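Local coordinates for capsular polysaccharide biosynthesis protein (PDB 4BQN) that probably acts as an acetyltransferase in capsular polysaccharide biosynthesis and binds coenzyme A, at residues K6-Y11 / L60-Y65; A30-L35 / L218-S223; H141-G146 / L241-R246. The protein carries 1 engineered substitution. One frame throughout, in Å; residues are numbered along the deposited sequence. Where two conformers were deposited one is given.

Interaction 1 (K6-Y11 / L60-Y65); sequences KKYSVY and LDLFLY
CG of Asp61 stands anti to its own carbonyl carbon (chi1 -63°), and this rotation turns the carboxylate back toward the start of the neighbouring strand. There OD2 takes the N-H of Lys7 on its anti lone pair, 2.8 Å from Lys7 N to Asp61 OD2 and close to straight at 167°. The carbonyl O of Lys7 is gripped twice in return, by Asp61 N and by Leu62 N. Beyond this knot the two chains run parallel, and the rungs alternate in the usual way: Leu62 O receives Ser9 N, Ser9 O receives Leu64 N at 3.0 Å, and Leu64 O receives Tyr11 N at 2.9 Å.

Side chains then sort onto two faces. Tyr8, Val10, Leu62 and Leu64 share one; CG of Tyr8 takes the crowded position between N and carbonyl carbon, and its CB sits 3.7 Å from Leu62 CB. Val10 and Leu64 lie side by side and point the same way. Tyr8 OH, farther out, bonds to Asn24 of helix 15-24. On the other face Tyr11 and Phe63 both hold CG anti to the backbone N, and the Phe63 ring leans across so that its CE1 meets Tyr11 CB at 3.6 Å. Tyr65 CB lies over one face of that same ring, offset toward its rim, 3.7 Å above the plane. Helix 79-83 packs on this side against Tyr11, Phe63 and Tyr65.

Strands 6-11 and 62-65 are thus the central pair of a four-stranded parallel sheet, with helices packed on both faces as in open alpha/beta folds. Their C-terminal ends point toward the coenzyme A site: the Tyr11 side chain lies about 8 Å from the bound cofactor, and Cys14, which binds CoA covalently, follows just after strand 6-11.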
loop_
_atom_site.group_PDB
_atom_site.type_symbol
_atom_site.label_atom_id
_atom_site.label_comp_id
_atom_site.label_asym_id
_atom_site.label_seq_id
_atom_site.Cartn_x
_atom_site.Cartn_y
_atom_site.Cartn_z
ATOM N N LYS A 6 15.873 -24.867 0.546
ATOM C CA LYS A 6 15.298 -24.482 -0.742
ATOM C C LYS A 6 15.455 -22.979 -0.931
ATOM O O LYS A 6 15.574 -22.242 0.046
ATOM C CB LYS A 6 13.820 -24.868 -0.804
ATOM C CG LYS A 6 13.563 -26.370 -0.782
ATOM C CD LYS A 6 12.078 -26.668 -0.672
ATOM C CE LYS A 6 11.814 -28.164 -0.674
ATOM N NZ LYS A 6 10.359 -28.463 -0.800
ATOM N N LYS A 7 15.453 -22.533 -2.186
ATOM C CA LYS A 7 15.663 -21.122 -2.484
ATOM C C LYS A 7 14.368 -20.427 -2.891
ATOM O O LYS A 7 13.567 -20.964 -3.672
ATOM C CB LYS A 7 16.726 -20.944 -3.569
ATOM C CG LYS A 7 18.092 -21.487 -3.184
ATOM C CD LYS A 7 19.082 -21.334 -4.328
ATOM C CE LYS A 7 20.313 -22.204 -4.129
ATOM N NZ LYS A 7 21.026 -22.421 -5.420
ATOM N N TYR A 8 14.168 -19.226 -2.354
ATOM C CA TYR A 8 13.011 -18.426 -2.726
ATOM C C TYR A 8 13.392 -16.983 -2.926
ATOM O O TYR A 8 14.419 -16.515 -2.425
ATOM C CB TYR A 8 11.871 -18.542 -1.694
ATOM C CG TYR A 8 11.918 -17.597 -0.514
ATOM C CD1 TYR A 8 12.896 -17.722 0.469
ATOM C CD2 TYR A 8 10.966 -16.595 -0.371
ATOM C CE1 TYR A 8 12.928 -16.862 1.551
ATOM C CE2 TYR A 8 10.986 -15.735 0.715
ATOM C CZ TYR A 8 11.966 -15.865 1.665
ATOM O OH TYR A 8 11.970 -14.985 2.734
ATOM N N SER A 9 12.545 -16.278 -3.662
ATOM C CA SER A 9 12.647 -14.835 -3.738
ATOM C C SER A 9 11.259 -14.255 -3.615
ATOM O O SER A 9 10.263 -14.966 -3.806
ATOM C CB SER A 9 13.274 -14.399 -5.055
ATOM O OG SER A 9 13.591 -13.024 -4.999
ATOM N N VAL A 10 11.200 -12.963 -3.297
ATOM C CA VAL A 10 9.935 -12.232 -3.246
ATOM C C VAL A 10 10.062 -10.994 -4.135
ATOM O O VAL A 10 10.911 -10.122 -3.889
ATOM C CB VAL A 10 9.522 -11.810 -1.815
ATOM C CG1 VAL A 10 8.054 -11.409 -1.813
ATOM C CG2 VAL A 10 9.740 -12.934 -0.795
ATOM N N TYR A 11 9.225 -10.926 -5.166
ATOM C CA TYR A 11 9.267 -9.805 -6.088
ATOM C C TYR A 11 7.932 -9.081 -6.093
ATOM O O TYR A 11 6.873 -9.709 -6.105
ATOM C CB TYR A 11 9.556 -10.277 -7.506
ATOM C CG TYR A 11 9.491 -9.167 -8.516
ATOM C CD1 TYR A 11 10.505 -8.219 -8.603
ATOM C CD2 TYR A 11 8.404 -9.066 -9.385
ATOM C CE1 TYR A 11 10.440 -7.199 -9.536
ATOM C CE2 TYR A 11 8.327 -8.043 -10.329
ATOM C CZ TYR A 11 9.356 -7.110 -10.400
ATOM O OH TYR A 11 9.294 -6.114 -11.361
ATOM N N LEU A 60 15.217 -20.863 -8.591
ATOM C CA LEU A 60 14.322 -20.818 -7.433
ATOM C C LEU A 60 13.432 -22.051 -7.301
ATOM O O LEU A 60 12.912 -22.573 -8.296
ATOM C CB LEU A 60 13.434 -19.570 -7.489
ATOM C CG LEU A 60 14.141 -18.219 -7.429
ATOM C CD1 LEU A 60 13.074 -17.143 -7.591
ATOM C CD2 LEU A 60 14.931 -18.054 -6.138
ATOM N N ASP A 61 13.252 -22.497 -6.056
ATOM C CA ASP A 61 12.195 -23.439 -5.715
ATOM C C ASP A 61 10.854 -22.725 -5.572
ATOM O O ASP A 61 9.806 -23.299 -5.886
ATOM C CB ASP A 61 12.540 -24.173 -4.423
ATOM C CG ASP A 61 13.789 -25.000 -4.558
ATOM O OD1 ASP A 61 13.713 -26.060 -5.203
ATOM O OD2 ASP A 61 14.837 -24.579 -4.039
ATOM N N LEU A 62 10.899 -21.480 -5.097
ATOM C CA LEU A 62 9.689 -20.710 -4.819
ATOM C C LEU A 62 9.859 -19.265 -5.257
ATOM O O LEU A 62 10.862 -18.635 -4.925
ATOM C CB LEU A 62 9.378 -20.763 -3.325
ATOM C CG LEU A 62 8.267 -19.845 -2.787
ATOM C CD1 LEU A 62 6.904 -20.197 -3.367
ATOM C CD2 LEU A 62 8.242 -19.867 -1.262
ATOM N N PHE A 63 8.867 -18.750 -5.983
ATOM C CA PHE A 63 8.833 -17.350 -6.393
ATOM C C PHE A 63 7.533 -16.798 -5.827
ATOM O O PHE A 63 6.450 -17.135 -6.309
ATOM C CB PHE A 63 8.865 -17.251 -7.922
ATOM C CG PHE A 63 8.950 -15.847 -8.480
ATOM C CD1 PHE A 63 9.947 -14.959 -8.085
ATOM C CD2 PHE A 63 8.051 -15.436 -9.465
ATOM C CE1 PHE A 63 10.025 -13.681 -8.631
ATOM C CE2 PHE A 63 8.121 -14.161 -10.015
ATOM C CZ PHE A 63 9.112 -13.280 -9.603
ATOM N N LEU A 64 7.650 -16.024 -4.750
ATOM C CA LEU A 64 6.503 -15.300 -4.199
ATOM C C LEU A 64 6.511 -13.941 -4.851
ATOM O O LEU A 64 7.521 -13.253 -4.848
ATOM C CB LEU A 64 6.621 -15.136 -2.682
ATOM C CG LEU A 64 6.366 -16.350 -1.792
ATOM C CD1 LEU A 64 6.830 -16.077 -0.369
ATOM C CD2 LEU A 64 4.897 -16.758 -1.810
ATOM N N TYR A 65 5.386 -13.550 -5.436
ATOM C CA TYR A 65 5.396 -12.306 -6.184
ATOM C C TYR A 65 4.054 -11.615 -6.118
ATOM O O TYR A 65 3.013 -12.257 -5.932
ATOM C CB TYR A 65 5.785 -12.567 -7.659
ATOM C CG TYR A 65 4.717 -13.313 -8.415
ATOM C CD1 TYR A 65 4.625 -14.712 -8.349
ATOM C CD2 TYR A 65 3.752 -12.619 -9.140
ATOM C CE1 TYR A 65 3.607 -15.394 -9.000
ATOM C CE2 TYR A 65 2.727 -13.292 -9.796
ATOM C CZ TYR A 65 2.661 -14.672 -9.711
ATOM O OH TYR A 65 1.649 -15.325 -10.366
#

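Interaction 2 (A30-L35 / L218-S223); sequences ARDWEL and LGYTYS
A Schellman motif closes helix 204-217, with Gly219 taking up the positive phi, and the chain leaving it sends Tyr220 toward the junction between helix 27-32 and strand 33-35. The phenol ends tip to tip with Asp32, the ring and carboxylate planes 14° apart and so nearly coplanar. Tyr220 OH gives its proton to the anti lone pair of Asp32 OD2 over 2.7 Å. The syn lone pair of that oxygen is also taken, by Arg31 NH2 at 3.0 Å, so two donors grip OD2 from opposite sides of its C-O bond. Arg31 NE completes a side-on salt bridge by reaching Asp32 OD1, which it meets from above the carboxylate plane. So supplied with a guanidinium and a hydroxyl, the acid is probably stable as the anion.

Having spent its proton on Asp32, the phenol oxygen is also an acceptor. The indole N-H of Trp33 approaches it near the plane of both rings, but the bond is weak, bent to 124°. Tyr220 therefore joins the Arg31-Asp32 pair to the indole of Trp33, in the edge strand 33-35.

Little apolar contact passes between the two segments. Phe29 stacks on the Trp33 ring, while Leu218, whose side chain also touches Leu62 of the sheet, brings CD2 to 4.5 Å from Trp33 CZ2. Closer is the phenol oxygen itself, with Tyr220 OH 3.0 Å from Trp33 NE1.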
loop_
_atom_site.group_PDB
_atom_site.type_symbol
_atom_site.label_atom_id
_atom_site.label_comp_id
_atom_site.label_asym_id
_atom_site.label_seq_id
_atom_site.Cartn_x
_atom_site.Cartn_y
_atom_site.Cartn_z
ATOM N N ALA A 30 12.482 -20.169 8.231
ATOM C CA ALA A 30 13.915 -19.951 8.002
ATOM C C ALA A 30 14.732 -21.246 8.037
ATOM O O ALA A 30 15.802 -21.320 7.440
ATOM C CB ALA A 30 14.471 -18.930 8.983
ATOM N N ARG A 31 14.211 -22.266 8.717
ATOM C CA ARG A 31 14.822 -23.603 8.731
ATOM C C ARG A 31 14.844 -24.197 7.315
ATOM O O ARG A 31 15.782 -24.910 6.945
ATOM C CB ARG A 31 14.052 -24.521 9.701
ATOM C CG ARG A 31 14.514 -25.971 9.765
ATOM C CD ARG A 31 13.459 -26.849 10.436
ATOM N NE ARG A 31 12.246 -26.929 9.624
ATOM C CZ ARG A 31 11.032 -27.208 10.088
ATOM N NH1 ARG A 31 10.841 -27.455 11.381
ATOM N NH2 ARG A 31 10.003 -27.239 9.250
ATOM N N ASP A 32 13.811 -23.897 6.535
ATOM C CA ASP A 32 13.571 -24.556 5.245
ATOM C C ASP A 32 13.948 -23.742 4.017
ATOM O O ASP A 32 14.156 -24.316 2.940
ATOM C CB ASP A 32 12.093 -24.959 5.113
ATOM C CG ASP A 32 11.658 -25.967 6.167
ATOM O OD1 ASP A 32 12.506 -26.757 6.637
ATOM O OD2 ASP A 32 10.456 -25.973 6.514
ATOM N N TRP A 33 14.006 -22.416 4.163
ATOM C CA TRP A 33 14.081 -21.524 3.009
ATOM C C TRP A 33 15.184 -20.502 3.138
ATOM O O TRP A 33 15.364 -19.907 4.210
ATOM C CB TRP A 33 12.755 -20.776 2.839
ATOM C CG TRP A 33 11.603 -21.676 2.564
ATOM C CD1 TRP A 33 10.702 -22.175 3.473
ATOM C CD2 TRP A 33 11.211 -22.184 1.286
ATOM N NE1 TRP A 33 9.773 -22.961 2.829
ATOM C CE2 TRP A 33 10.076 -23.008 1.493
ATOM C CE3 TRP A 33 11.725 -22.044 -0.013
ATOM C CZ2 TRP A 33 9.423 -23.660 0.434
ATOM C CZ3 TRP A 33 11.085 -22.696 -1.063
ATOM C CH2 TRP A 33 9.945 -23.502 -0.830
ATOM N N GLU A 34 15.914 -20.315 2.038
ATOM C CA GLU A 34 16.944 -19.282 1.957
ATOM C C GLU A 34 16.548 -18.246 0.910
ATOM O O GLU A 34 16.217 -18.583 -0.239
ATOM C CB GLU A 34 18.325 -19.869 1.638
ATOM C CG GLU A 34 19.433 -18.816 1.599
ATOM C CD GLU A 34 20.803 -19.358 1.212
ATOM O OE1 GLU A 34 20.985 -20.591 1.109
ATOM O OE2 GLU A 34 21.715 -18.531 1.014
ATOM N N LEU A 35 16.567 -16.976 1.315
ATOM C CA LEU A 35 16.180 -15.876 0.433
ATOM C C LEU A 35 17.288 -15.535 -0.559
ATOM O O LEU A 35 18.461 -15.384 -0.174
ATOM C CB LEU A 35 15.847 -14.634 1.264
ATOM C CG LEU A 35 15.468 -13.362 0.493
ATOM C CD1 LEU A 35 14.186 -13.565 -0.293
ATOM C CD2 LEU A 35 15.336 -12.191 1.447
ATOM N N LEU A 218 2.080 -22.641 1.626
ATOM C CA LEU A 218 3.226 -23.536 1.483
ATOM C C LEU A 218 3.082 -24.869 2.221
ATOM O O LEU A 218 3.927 -25.755 2.065
ATOM C CB LEU A 218 4.494 -22.817 1.939
ATOM C CG LEU A 218 4.910 -21.639 1.058
ATOM C CD1 LEU A 218 6.056 -20.912 1.738
ATOM C CD2 LEU A 218 5.319 -22.110 -0.333
ATOM N N GLY A 219 2.019 -25.020 3.016
ATOM C CA GLY A 219 1.756 -26.278 3.712
ATOM C C GLY A 219 2.164 -26.330 5.164
ATOM O O GLY A 219 2.065 -27.385 5.783
ATOM N N TYR A 220 2.613 -25.208 5.731
ATOM C CA TYR A 220 2.857 -25.152 7.174
ATOM C C TYR A 220 1.531 -25.153 7.928
ATOM O O TYR A 220 0.516 -24.733 7.381
ATOM C CB TYR A 220 3.670 -23.904 7.548
ATOM C CG TYR A 220 5.076 -23.927 6.993
ATOM C CD1 TYR A 220 6.084 -24.641 7.641
ATOM C CD2 TYR A 220 5.401 -23.241 5.822
ATOM C CE1 TYR A 220 7.368 -24.692 7.128
ATOM C CE2 TYR A 220 6.691 -23.273 5.310
ATOM C CZ TYR A 220 7.666 -24.000 5.968
ATOM O OH TYR A 220 8.944 -24.035 5.460
ATOM N N THR A 221 1.550 -25.627 9.171
ATOM C CA THR A 221 0.409 -25.606 10.090
ATOM C C THR A 221 0.300 -24.240 10.760
ATOM O O THR A 221 1.273 -23.490 10.791
ATOM C CB THR A 221 0.586 -26.650 11.225
ATOM O OG1 THR A 221 1.697 -26.279 12.056
ATOM C CG2 THR A 221 0.815 -28.041 10.664
ATOM N N TYR A 222 -0.854 -23.943 11.347
ATOM C CA TYR A 222 -1.028 -22.718 12.125
ATOM C C TYR A 222 0.002 -22.610 13.240
ATOM O O TYR A 222 0.550 -21.526 13.477
ATOM C CB TYR A 222 -2.468 -22.627 12.668
ATOM C CG TYR A 222 -3.451 -22.261 11.584
ATOM C CD1 TYR A 222 -4.027 -23.239 10.764
ATOM C CD2 TYR A 222 -3.781 -20.932 11.352
ATOM C CE1 TYR A 222 -4.909 -22.892 9.748
ATOM C CE2 TYR A 222 -4.654 -20.574 10.348
ATOM C CZ TYR A 222 -5.214 -21.547 9.550
ATOM O OH TYR A 222 -6.076 -21.151 8.563
ATOM N N SER A 223 0.300 -23.746 13.878
ATOM C CA SER A 223 1.232 -23.782 15.004
ATOM C C SER A 223 2.699 -23.550 14.613
ATOM O O SER A 223 3.519 -23.223 15.469
ATOM C CB SER A 223 1.085 -25.093 15.782
ATOM O OG SER A 223 1.360 -26.211 14.957
#

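Interaction 3 (H141-G146 / L241-R246); sequences HLEEIG and LYPIYR
Helix-against-loop packing joins the first turns of helix 142-151, with His141 at the N-cap position, to a loop that turns into a 3-10 segment at Tyr245. Gly146, Tyr242 and Pro243 share the largest buried surface. Gly146 turns a bare backbone toward the loop, and with no side chain in the way the carbonyl of Pro243 comes right up to it, its O lying 3.1 Å from Gly146 CA in a nearly straight CA-H...O contact (162° at the hydrogen). The same oxygen also receives a weak bond from Tyr245 N, so one carbonyl serves both its own turn and the helix.

Tyr242 points its ring toward Leu142 and Ile145. Ile145 CG2, anti to the backbone N, meets CD2 of the tyrosine at 3.7 Å, and Leu142 crosses it at about a right angle, touching CE2 with its CD2. At the far end of the ring the hydroxyl is bonded to Asp122 and Tyr138, and Leu273 of helix 269-281 touches both Leu142 and Tyr242.

Pro243 meets Leu142 nearer its backbone, with CG 3.8 Å from Leu142 CB. Its CB rests near CG of Glu143, whose carboxylate turns off to a salt bridge with Arg256. Ile244, at positive phi, extends the seam along the helix and sets CD1 3.7 Å from Glu143 CB.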
loop_
_atom_site.group_PDB
_atom_site.type_symbol
_atom_site.label_atom_id
_atom_site.label_comp_id
_atom_site.label_asym_id
_atom_site.label_seq_id
_atom_site.Cartn_x
_atom_site.Cartn_y
_atom_site.Cartn_z
ATOM N N HIS A 141 -11.845 24.028 8.435
ATOM C CA HIS A 141 -12.942 23.105 8.095
ATOM C C HIS A 141 -12.583 21.618 8.187
ATOM O O HIS A 141 -13.285 20.761 7.632
ATOM C CB HIS A 141 -13.474 23.421 6.693
ATOM C CG HIS A 141 -14.324 24.653 6.624
ATOM N ND1 HIS A 141 -13.800 25.927 6.595
ATOM C CD2 HIS A 141 -15.669 24.801 6.566
ATOM C CE1 HIS A 141 -14.782 26.806 6.527
ATOM N NE2 HIS A 141 -15.927 26.149 6.508
ATOM N N LEU A 142 -11.517 21.290 8.912
ATOM C CA LEU A 142 -11.114 19.879 8.986
ATOM C C LEU A 142 -12.203 19.008 9.587
ATOM O O LEU A 142 -12.396 17.869 9.159
ATOM C CB LEU A 142 -9.836 19.676 9.780
ATOM C CG LEU A 142 -8.577 20.355 9.255
ATOM C CD1 LEU A 142 -7.421 19.988 10.169
ATOM C CD2 LEU A 142 -8.250 19.952 7.825
ATOM N N GLU A 143 -12.921 19.542 10.572
ATOM C CA GLU A 143 -13.993 18.782 11.221
ATOM C C GLU A 143 -15.162 18.517 10.290
ATOM O O GLU A 143 -15.735 17.431 10.317
ATOM C CB GLU A 143 -14.491 19.500 12.475
ATOM C CG GLU A 143 -13.552 19.383 13.664
ATOM C CD GLU A 143 -12.396 20.373 13.648
ATOM O OE1 GLU A 143 -12.329 21.250 12.755
ATOM O OE2 GLU A 143 -11.550 20.272 14.559
ATOM N N GLU A 144 -15.542 19.509 9.483
ATOM C CA GLU A 144 -16.634 19.335 8.518
ATOM C C GLU A 144 -16.265 18.252 7.504
ATOM O O GLU A 144 -17.097 17.404 7.142
ATOM C CB GLU A 144 -16.955 20.647 7.793
ATOM C CG GLU A 144 -17.689 21.676 8.643
ATOM C CD GLU A 144 -16.780 22.597 9.445
ATOM O OE1 GLU A 144 -15.588 22.292 9.666
ATOM O OE2 GLU A 144 -17.287 23.647 9.890
ATOM N N ILE A 145 -15.020 18.284 7.036
ATOM C CA ILE A 145 -14.516 17.246 6.144
ATOM C C ILE A 145 -14.573 15.868 6.814
ATOM O O ILE A 145 -15.102 14.907 6.242
ATOM C CB ILE A 145 -13.069 17.530 5.706
ATOM C CG1 ILE A 145 -13.024 18.785 4.827
ATOM C CG2 ILE A 145 -12.478 16.308 4.989
ATOM C CD1 ILE A 145 -11.642 19.364 4.653
ATOM N N GLY A 146 -14.041 15.775 8.033
ATOM C CA GLY A 146 -14.048 14.510 8.776
ATOM C C GLY A 146 -15.458 13.996 9.053
ATOM O O GLY A 146 -15.703 12.787 9.008
ATOM N N LEU A 241 -5.180 10.412 10.652
ATOM C CA LEU A 241 -6.607 10.417 10.345
ATOM C C LEU A 241 -7.241 11.773 10.651
ATOM O O LEU A 241 -6.898 12.413 11.651
ATOM C CB LEU A 241 -7.331 9.302 11.104
ATOM C CG LEU A 241 -7.116 7.866 10.605
ATOM C CD1 LEU A 241 -5.745 7.289 10.972
ATOM C CD2 LEU A 241 -8.223 6.965 11.116
ATOM N N TYR A 242 -8.167 12.197 9.800
ATOM C CA TYR A 242 -8.815 13.496 9.991
ATOM C C TYR A 242 -9.680 13.510 11.266
ATOM O O TYR A 242 -10.144 12.462 11.728
ATOM C CB TYR A 242 -9.683 13.841 8.776
ATOM C CG TYR A 242 -8.968 14.605 7.677
ATOM C CD1 TYR A 242 -7.764 14.151 7.123
ATOM C CD2 TYR A 242 -9.540 15.765 7.148
ATOM C CE1 TYR A 242 -7.136 14.858 6.097
ATOM C CE2 TYR A 242 -8.923 16.476 6.122
ATOM C CZ TYR A 242 -7.722 16.020 5.605
ATOM O OH TYR A 242 -7.123 16.722 4.587
ATOM N N PRO A 243 -9.926 14.712 11.817
ATOM C CA PRO A 243 -10.808 14.818 12.977
ATOM C C PRO A 243 -12.169 14.202 12.677
ATOM O O PRO A 243 -12.620 14.222 11.520
ATOM C CB PRO A 243 -10.964 16.335 13.164
ATOM C CG PRO A 243 -9.782 16.951 12.495
ATOM C CD PRO A 243 -9.500 16.043 11.322
ATOM N N ILE A 244 -12.820 13.722 13.743
ATOM C CA ILE A 244 -14.172 13.145 13.723
ATOM C C ILE A 244 -14.160 11.765 13.065
ATOM O O ILE A 244 -14.547 10.773 13.691
ATOM C CB ILE A 244 -15.243 14.099 13.121
ATOM C CG1 ILE A 244 -15.297 15.390 13.953
ATOM C CG2 ILE A 244 -16.612 13.412 13.076
ATOM C CD1 ILE A 244 -16.320 16.400 13.487
ATOM N N TYR A 245 -13.654 11.690 11.834
ATOM C CA TYR A 245 -13.476 10.407 11.156
ATOM C C TYR A 245 -12.607 9.475 12.008
ATOM O O TYR A 245 -12.896 8.281 12.156
ATOM C CB TYR A 245 -12.850 10.630 9.782
ATOM C CG TYR A 245 -12.832 9.390 8.925
ATOM C CD1 TYR A 245 -14.028 8.864 8.413
ATOM C CD2 TYR A 245 -11.646 8.773 8.558
ATOM C CE1 TYR A 245 -14.045 7.749 7.604
ATOM C CE2 TYR A 245 -11.653 7.631 7.753
ATOM C CZ TYR A 245 -12.852 7.130 7.271
ATOM O OH TYR A 245 -12.916 6.014 6.459
ATOM N N ARG A 246 -11.566 10.032 12.628
ATOM C CA ARG A 246 -10.625 9.237 13.415
ATOM C C ARG A 246 -11.321 8.525 14.582
ATOM O O ARG A 246 -10.870 7.468 15.040
ATOM C CB ARG A 246 -9.481 10.123 13.927
ATOM C CG ARG A 246 -9.899 11.187 14.942
ATOM C CD ARG A 246 -8.766 12.165 15.259
ATOM N NE ARG A 246 -7.593 11.508 15.846
ATOM C CZ ARG A 246 -7.484 11.128 17.117
ATOM N NH1 ARG A 246 -8.475 11.333 17.979
ATOM N NH2 ARG A 246 -6.378 10.519 17.515
#

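How the interactions relate
Interactions 1 and 2 are neighbours, their centres 12 Å apart, and they share the parallel sheet: strand 33-35 lies beside strand 6-11, with Lys6 O 2.8 Å from Glu34 N, and the Trp33 ring packs on Leu62. Interaction 3 lies on the opposite side of the chain's centre, its own centre about 43 Å from that of either. Along the sequence, interaction 1 closes before interaction 3 opens, whereas interaction 2 spans 30-223 and so crosses both. The later part of the chain thus returns to the N-terminal sheet at 218-223 before crossing over to meet helix 142-151. Each contact joins sequence-distant segments within its own side of the molecule.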